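PDB 3MKH: nitroalkane oxidase from Podospora anserina, which oxidises primary and secondary nitroalkanes to aldehydes or ketones with its FAD cofactor, consuming oxygen and releasing nitrite and hydrogen peroxide. Local coordinates for residues Asp215-His229 with Pro241-Asn254. Numbering follows the deposited sequence.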
loop_
_atom_site.group_PDB
_atom_site.type_symbol
_atom_site.label_atom_id
_atom_site.label_comp_id
_atom_site.label_asym_id
_atom_site.label_seq_id
_atom_site.Cartn_x
_atom_site.Cartn_y
_atom_site.Cartn_z
ATOM N N ASP A 215 15.680 -45.170 -16.012
ATOM C CA ASP A 215 15.321 -45.804 -14.739
ATOM C C ASP A 215 13.841 -46.171 -14.712
ATOM O O ASP A 215 13.470 -47.281 -14.323
ATOM C CB ASP A 215 15.600 -44.875 -13.556
ATOM C CG ASP A 215 17.091 -44.657 -13.300
ATOM O OD1 ASP A 215 17.884 -45.616 -13.395
ATOM O OD2 ASP A 215 17.465 -43.511 -12.976
ATOM N N LEU A 216 12.995 -45.222 -15.102
ATOM C CA LEU A 216 11.548 -45.434 -15.086
ATOM C C LEU A 216 11.146 -46.584 -15.994
ATOM O O LEU A 216 10.330 -47.414 -15.616
ATOM C CB LEU A 216 10.789 -44.153 -15.461
ATOM C CG LEU A 216 10.974 -43.020 -14.444
ATOM C CD1 LEU A 216 10.234 -41.776 -14.877
ATOM C CD2 LEU A 216 10.514 -43.450 -13.044
ATOM N N ASP A 217 11.730 -46.635 -17.185
ATOM C CA ASP A 217 11.397 -47.685 -18.151
ATOM C C ASP A 217 11.866 -49.037 -17.622
ATOM O O ASP A 217 11.196 -50.054 -17.792
ATOM C CB ASP A 217 12.078 -47.427 -19.502
ATOM C CG ASP A 217 11.509 -46.219 -20.243
ATOM O OD1 ASP A 217 10.419 -45.717 -19.876
ATOM O OD2 ASP A 217 12.160 -45.787 -21.222
ATOM N N ARG A 218 13.030 -49.044 -16.990
ATOM C CA ARG A 218 13.591 -50.276 -16.448
ATOM C C ARG A 218 12.692 -50.825 -15.337
ATOM O O ARG A 218 12.463 -52.033 -15.241
ATOM C CB ARG A 218 15.019 -50.025 -15.941
ATOM C CG ARG A 218 15.649 -51.194 -15.207
ATOM C CD ARG A 218 17.106 -50.881 -14.874
ATOM N NE ARG A 218 17.253 -49.592 -14.198
ATOM C CZ ARG A 218 17.013 -49.401 -12.904
ATOM N NH1 ARG A 218 16.612 -50.418 -12.145
ATOM N NH2 ARG A 218 17.171 -48.196 -12.370
ATOM N N ASN A 219 12.173 -49.929 -14.506
ATOM C CA ASN A 219 11.264 -50.307 -13.435
ATOM C C ASN A 219 9.882 -50.781 -13.892
ATOM O O ASN A 219 9.155 -51.386 -13.107
ATOM C CB ASN A 219 11.114 -49.165 -12.431
ATOM C CG ASN A 219 12.258 -49.108 -11.457
ATOM O OD1 ASN A 219 12.248 -49.792 -10.436
ATOM N ND2 ASN A 219 13.260 -48.300 -11.768
ATOM N N GLY A 220 9.515 -50.476 -15.133
ATOM C CA GLY A 220 8.300 -51.012 -15.732
ATOM C C GLY A 220 6.988 -50.298 -15.434
ATOM O O GLY A 220 6.957 -49.291 -14.725
ATOM N N GLU A 221 5.894 -50.836 -15.977
ATOM C CA GLU A 221 4.571 -50.212 -15.863
ATOM C C GLU A 221 4.197 -49.897 -14.417
ATOM O O GLU A 221 4.456 -50.687 -13.506
ATOM C CB GLU A 221 3.483 -51.110 -16.459
ATOM C CG GLU A 221 3.787 -51.670 -17.835
ATOM C CD GLU A 221 2.689 -52.606 -18.327
ATOM O OE1 GLU A 221 2.917 -53.322 -19.330
ATOM O OE2 GLU A 221 1.600 -52.629 -17.704
ATOM N N GLY A 222 3.576 -48.741 -14.216
ATOM C CA GLY A 222 3.119 -48.360 -12.895
ATOM C C GLY A 222 4.149 -47.643 -12.042
ATOM O O GLY A 222 3.813 -47.119 -10.982
ATOM N N SER A 223 5.400 -47.607 -12.488
ATOM C CA SER A 223 6.451 -46.956 -11.704
ATOM C C SER A 223 6.338 -45.417 -11.722
ATOM O O SER A 223 6.733 -44.745 -10.764
ATOM C CB SER A 223 7.845 -47.399 -12.179
ATOM O OG SER A 223 8.208 -46.736 -13.386
ATOM N N PHE A 224 5.821 -44.867 -12.819
ATOM C CA PHE A 224 5.545 -43.430 -12.903
ATOM C C PHE A 224 4.148 -43.227 -13.463
ATOM O O PHE A 224 3.772 -43.862 -14.451
ATOM C CB PHE A 224 6.581 -42.710 -13.777
ATOM C CG PHE A 224 6.384 -41.206 -13.848
ATOM C CD1 PHE A 224 5.671 -40.637 -14.889
ATOM C CD2 PHE A 224 6.912 -40.373 -12.869
ATOM C CE1 PHE A 224 5.474 -39.244 -14.958
ATOM C CE2 PHE A 224 6.735 -38.984 -12.931
ATOM C CZ PHE A 224 6.008 -38.425 -13.981
ATOM N N GLU A 225 3.376 -42.343 -12.846
ATOM C CA GLU A 225 2.028 -42.065 -13.346
ATOM C C GLU A 225 1.648 -40.610 -13.149
ATOM O O GLU A 225 1.878 -40.044 -12.081
ATOM C CB GLU A 225 0.993 -42.964 -12.653
ATOM C CG GLU A 225 -0.409 -42.905 -13.302
ATOM C CD GLU A 225 -1.480 -43.634 -12.495
ATOM O OE1 GLU A 225 -1.112 -44.446 -11.615
ATOM O OE2 GLU A 225 -2.689 -43.391 -12.732
ATOM N N VAL A 226 1.090 -39.998 -14.187
ATOM C CA VAL A 226 0.454 -38.699 -14.042
ATOM C C VAL A 226 -0.950 -38.909 -13.467
ATOM O O VAL A 226 -1.780 -39.590 -14.065
ATOM C CB VAL A 226 0.381 -37.950 -15.380
ATOM C CG1 VAL A 226 -0.451 -36.663 -15.234
ATOM C CG2 VAL A 226 1.801 -37.642 -15.883
ATOM N N LEU A 227 -1.203 -38.340 -12.293
ATOM C CA LEU A 227 -2.504 -38.487 -11.649
ATOM C C LEU A 227 -3.477 -37.420 -12.140
ATOM O O LEU A 227 -4.641 -37.713 -12.375
ATOM C CB LEU A 227 -2.377 -38.404 -10.125
ATOM C CG LEU A 227 -1.496 -39.469 -9.451
ATOM C CD1 LEU A 227 -1.499 -39.265 -7.946
ATOM C CD2 LEU A 227 -1.996 -40.871 -9.813
ATOM N N ARG A 228 -3.000 -36.179 -12.259
ATOM C CA ARG A 228 -3.858 -35.091 -12.718
ATOM C C ARG A 228 -3.037 -33.993 -13.344
ATOM O O ARG A 228 -2.040 -33.537 -12.756
ATOM C CB ARG A 228 -4.703 -34.520 -11.567
ATOM C CG ARG A 228 -5.509 -33.290 -11.962
ATOM C CD ARG A 228 -6.468 -32.841 -10.859
ATOM N NE ARG A 228 -5.796 -32.240 -9.704
ATOM C CZ ARG A 228 -5.668 -30.928 -9.507
ATOM N NH1 ARG A 228 -6.147 -30.069 -10.395
ATOM N NH2 ARG A 228 -5.054 -30.473 -8.422
ATOM N N HIS A 229 -3.441 -33.584 -14.546
ATOM C CA HIS A 229 -2.883 -32.390 -15.169
ATOM C C HIS A 229 -3.545 -31.186 -14.513
ATOM O O HIS A 229 -4.770 -31.142 -14.384
ATOM C CB HIS A 229 -3.153 -32.366 -16.681
ATOM C CG HIS A 229 -2.433 -33.437 -17.447
ATOM N ND1 HIS A 229 -1.094 -33.350 -17.772
ATOM C CD2 HIS A 229 -2.870 -34.613 -17.963
ATOM C CE1 HIS A 229 -0.736 -34.431 -18.445
ATOM N NE2 HIS A 229 -1.795 -35.218 -18.570
ATOM N N PRO A 241 2.547 -31.590 -13.373
ATOM C CA PRO A 241 1.355 -32.311 -12.912
ATOM C C PRO A 241 1.482 -32.946 -11.528
ATOM O O PRO A 241 2.568 -33.021 -10.947
ATOM C CB PRO A 241 1.170 -33.392 -13.989
ATOM C CG PRO A 241 2.561 -33.577 -14.553
ATOM C CD PRO A 241 3.175 -32.230 -14.543
ATOM N N HIS A 242 0.345 -33.384 -10.992
ATOM C CA HIS A 242 0.342 -34.211 -9.795
ATOM C C HIS A 242 0.704 -35.609 -10.284
ATOM O O HIS A 242 -0.001 -36.172 -11.141
ATOM C CB HIS A 242 -1.050 -34.174 -9.159
ATOM C CG HIS A 242 -1.189 -35.022 -7.931
ATOM N ND1 HIS A 242 -2.404 -35.243 -7.316
ATOM C CD2 HIS A 242 -0.270 -35.712 -7.212
ATOM C CE1 HIS A 242 -2.226 -36.022 -6.263
ATOM N NE2 HIS A 242 -0.939 -36.326 -6.182
ATOM N N VAL A 243 1.814 -36.158 -9.780
ATOM C CA VAL A 243 2.348 -37.430 -10.292
ATOM C C VAL A 243 2.645 -38.376 -9.145
ATOM O O VAL A 243 2.662 -37.961 -7.985
ATOM C CB VAL A 243 3.653 -37.235 -11.095
ATOM C CG1 VAL A 243 3.433 -36.282 -12.242
ATOM C CG2 VAL A 243 4.799 -36.723 -10.166
ATOM N N ARG A 244 2.883 -39.646 -9.463
ATOM C CA ARG A 244 3.244 -40.639 -8.444
ATOM C C ARG A 244 4.412 -41.523 -8.898
ATOM O O ARG A 244 4.405 -42.083 -9.999
ATOM C CB ARG A 244 2.039 -41.511 -8.049
ATOM C CG ARG A 244 2.350 -42.529 -6.946
ATOM C CD ARG A 244 1.163 -43.476 -6.665
ATOM N NE ARG A 244 0.005 -42.783 -6.103
ATOM C CZ ARG A 244 -1.251 -42.977 -6.498
ATOM N NH1 ARG A 244 -1.524 -43.843 -7.466
ATOM N NH2 ARG A 244 -2.236 -42.296 -5.930
ATOM N N TYR A 245 5.430 -41.601 -8.049
ATOM C CA TYR A 245 6.526 -42.552 -8.200
ATOM C C TYR A 245 6.203 -43.766 -7.328
ATOM O O TYR A 245 5.998 -43.622 -6.124
ATOM C CB TYR A 245 7.838 -41.919 -7.719
ATOM C CG TYR A 245 8.263 -40.730 -8.554
ATOM C CD1 TYR A 245 7.909 -39.442 -8.196
ATOM C CD2 TYR A 245 9.008 -40.906 -9.710
ATOM C CE1 TYR A 245 8.292 -38.348 -8.977
ATOM C CE2 TYR A 245 9.391 -39.825 -10.493
ATOM C CZ TYR A 245 9.036 -38.552 -10.118
ATOM O OH TYR A 245 9.415 -37.488 -10.908
ATOM N N THR A 246 6.148 -44.952 -7.924
ATOM C CA THR A 246 5.877 -46.163 -7.148
ATOM C C THR A 246 6.983 -47.198 -7.269
ATOM O O THR A 246 7.281 -47.665 -8.362
ATOM C CB THR A 246 4.565 -46.825 -7.577
ATOM O OG1 THR A 246 3.505 -45.881 -7.440
ATOM C CG2 THR A 246 4.271 -48.044 -6.692
ATOM N N ASN A 247 7.558 -47.569 -6.129
ATOM C CA ASN A 247 8.685 -48.501 -6.073
ATOM C C ASN A 247 9.704 -48.320 -7.190
ATOM O O ASN A 247 10.055 -49.268 -7.900
ATOM C CB ASN A 247 8.194 -49.947 -5.992
ATOM C CG ASN A 247 7.556 -50.264 -4.647
ATOM O OD1 ASN A 247 6.565 -50.995 -4.574
ATOM N ND2 ASN A 247 8.111 -49.700 -3.576
ATOM N N VAL A 248 10.185 -47.087 -7.329
ATOM C CA VAL A 248 11.188 -46.775 -8.323
ATOM C C VAL A 248 12.561 -47.095 -7.754
ATOM O O VAL A 248 13.034 -46.418 -6.841
ATOM C CB VAL A 248 11.142 -45.287 -8.713
ATOM C CG1 VAL A 248 12.308 -44.951 -9.654
ATOM C CG2 VAL A 248 9.800 -44.944 -9.360
ATOM N N ARG A 249 13.208 -48.116 -8.304
ATOM C CA ARG A 249 14.494 -48.552 -7.780
ATOM C C ARG A 249 15.643 -48.035 -8.630
ATOM O O ARG A 249 15.634 -48.174 -9.854
ATOM C CB ARG A 249 14.544 -50.082 -7.706
ATOM C CG ARG A 249 13.435 -50.675 -6.846
ATOM C CD ARG A 249 13.576 -52.194 -6.687
ATOM N NE ARG A 249 12.656 -52.717 -5.673
ATOM C CZ ARG A 249 11.364 -52.957 -5.889
ATOM N NH1 ARG A 249 10.832 -52.716 -7.082
ATOM N NH2 ARG A 249 10.595 -53.434 -4.911
ATOM N N VAL A 250 16.644 -47.451 -7.975
ATOM C CA VAL A 250 17.804 -46.946 -8.692
ATOM C C VAL A 250 19.102 -47.360 -7.991
ATOM O O VAL A 250 19.133 -47.557 -6.773
ATOM C CB VAL A 250 17.761 -45.403 -8.836
ATOM C CG1 VAL A 250 16.532 -44.980 -9.639
ATOM C CG2 VAL A 250 17.789 -44.734 -7.464
ATOM N N PRO A 251 20.174 -47.496 -8.768
ATOM C CA PRO A 251 21.469 -47.873 -8.198
ATOM C C PRO A 251 22.043 -46.720 -7.381
ATOM O O PRO A 251 21.549 -45.580 -7.441
ATOM C CB PRO A 251 22.320 -48.186 -9.435
ATOM C CG PRO A 251 21.700 -47.363 -10.539
ATOM C CD PRO A 251 20.219 -47.337 -10.236
ATOM N N THR A 252 23.080 -47.006 -6.611
ATOM C CA THR A 252 23.593 -46.024 -5.673
ATOM C C THR A 252 24.285 -44.855 -6.372
ATOM O O THR A 252 24.384 -43.768 -5.812
ATOM C CB THR A 252 24.533 -46.673 -4.638
ATOM O OG1 THR A 252 25.594 -47.342 -5.326
ATOM C CG2 THR A 252 23.765 -47.676 -3.782
ATOM N N LYS A 253 24.752 -45.061 -7.598
ATOM C CA LYS A 253 25.321 -43.942 -8.351
ATOM C C LYS A 253 24.299 -42.813 -8.534
ATOM O O LYS A 253 24.680 -41.656 -8.714
ATOM C CB LYS A 253 25.866 -44.386 -9.712
ATOM C CG LYS A 253 24.831 -44.906 -10.684
ATOM C CD LYS A 253 25.466 -45.250 -12.021
ATOM C CE LYS A 253 24.443 -45.775 -13.002
ATOM N NZ LYS A 253 25.046 -46.182 -14.289
ATOM N N ASN A 254 23.006 -43.151 -8.485
ATOM C CA ASN A 254 21.943 -42.157 -8.694
ATOM C C ASN A 254 21.802 -41.163 -7.546
ATOM O O ASN A 254 21.152 -40.119 -7.693
ATOM C CB ASN A 254 20.581 -42.828 -8.938
ATOM C CG ASN A 254 20.364 -43.231 -10.389
ATOM O OD1 ASN A 254 19.319 -42.929 -10.986
ATOM N ND2 ASN A 254 21.319 -43.935 -10.955
HETATM O O HOH W 1 3.342 -44.556 -9.991
HETATM O O HOH W 2 0.529 -44.859 -9.770
HETATM O O HOH W 3 -4.782 -34.090 -7.863
#
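The carbonyl O of Arg249 is gripped by two side chains from the end of helix 213-219: Asn219 ND2 at 3.1 Å, nearly straight (177°) and within its own amide plane, and Arg218 NH2 at 2.9 Å. In this beta domain of the acyl-CoA dehydrogenase fold, the helix end docks on strand 242-251, and strand 224-228 pairs antiparallel with the same strand. The Asn219 amide reads the Arg249 backbone twice, because OD1 also accepts from Arg249 N at 2.9 Å, from above the amide plane. ND2 donates as well to Asp215 O (2.8 Å), which takes Asn219 N from the opposite face of its plane. A leucine in place of Asn219 would probably leave Arg249 N without this acceptor and both Arg249 O and Asp215 O one donor short. Arg218 NH2 is divided between Arg249 O and Asp215 OD1, the latter a salt bridge, reached by a bend at chi3.

Beyond the turn from Gly220 to Ser223, the strands pair from Phe224 opposite Tyr245, through Glu225 with Arg244, to a classic beta bulge, where the backbone N of Leu227 and of Arg228 both donate to His242 O. Phe224, its CG anti to the backbone N (chi1 -177°), makes an offset edge-to-face stack, its edge toward the face of Tyr245, planes at 64°. The bulge directs Leu227 at the opposite strand: CD1 sits over the His242 ring, 3.7 Å from its centroid, and over one face of the Arg244 guanidinium. Arg244 NH2 forms a salt bridge with Glu167 of strand 161-168, and His242 NE2 a hydrogen bond. Arg228 forms a salt bridge to Asp380 of a second subunit, and one water joins Arg228 NE (2.8 Å) to His242 ND1.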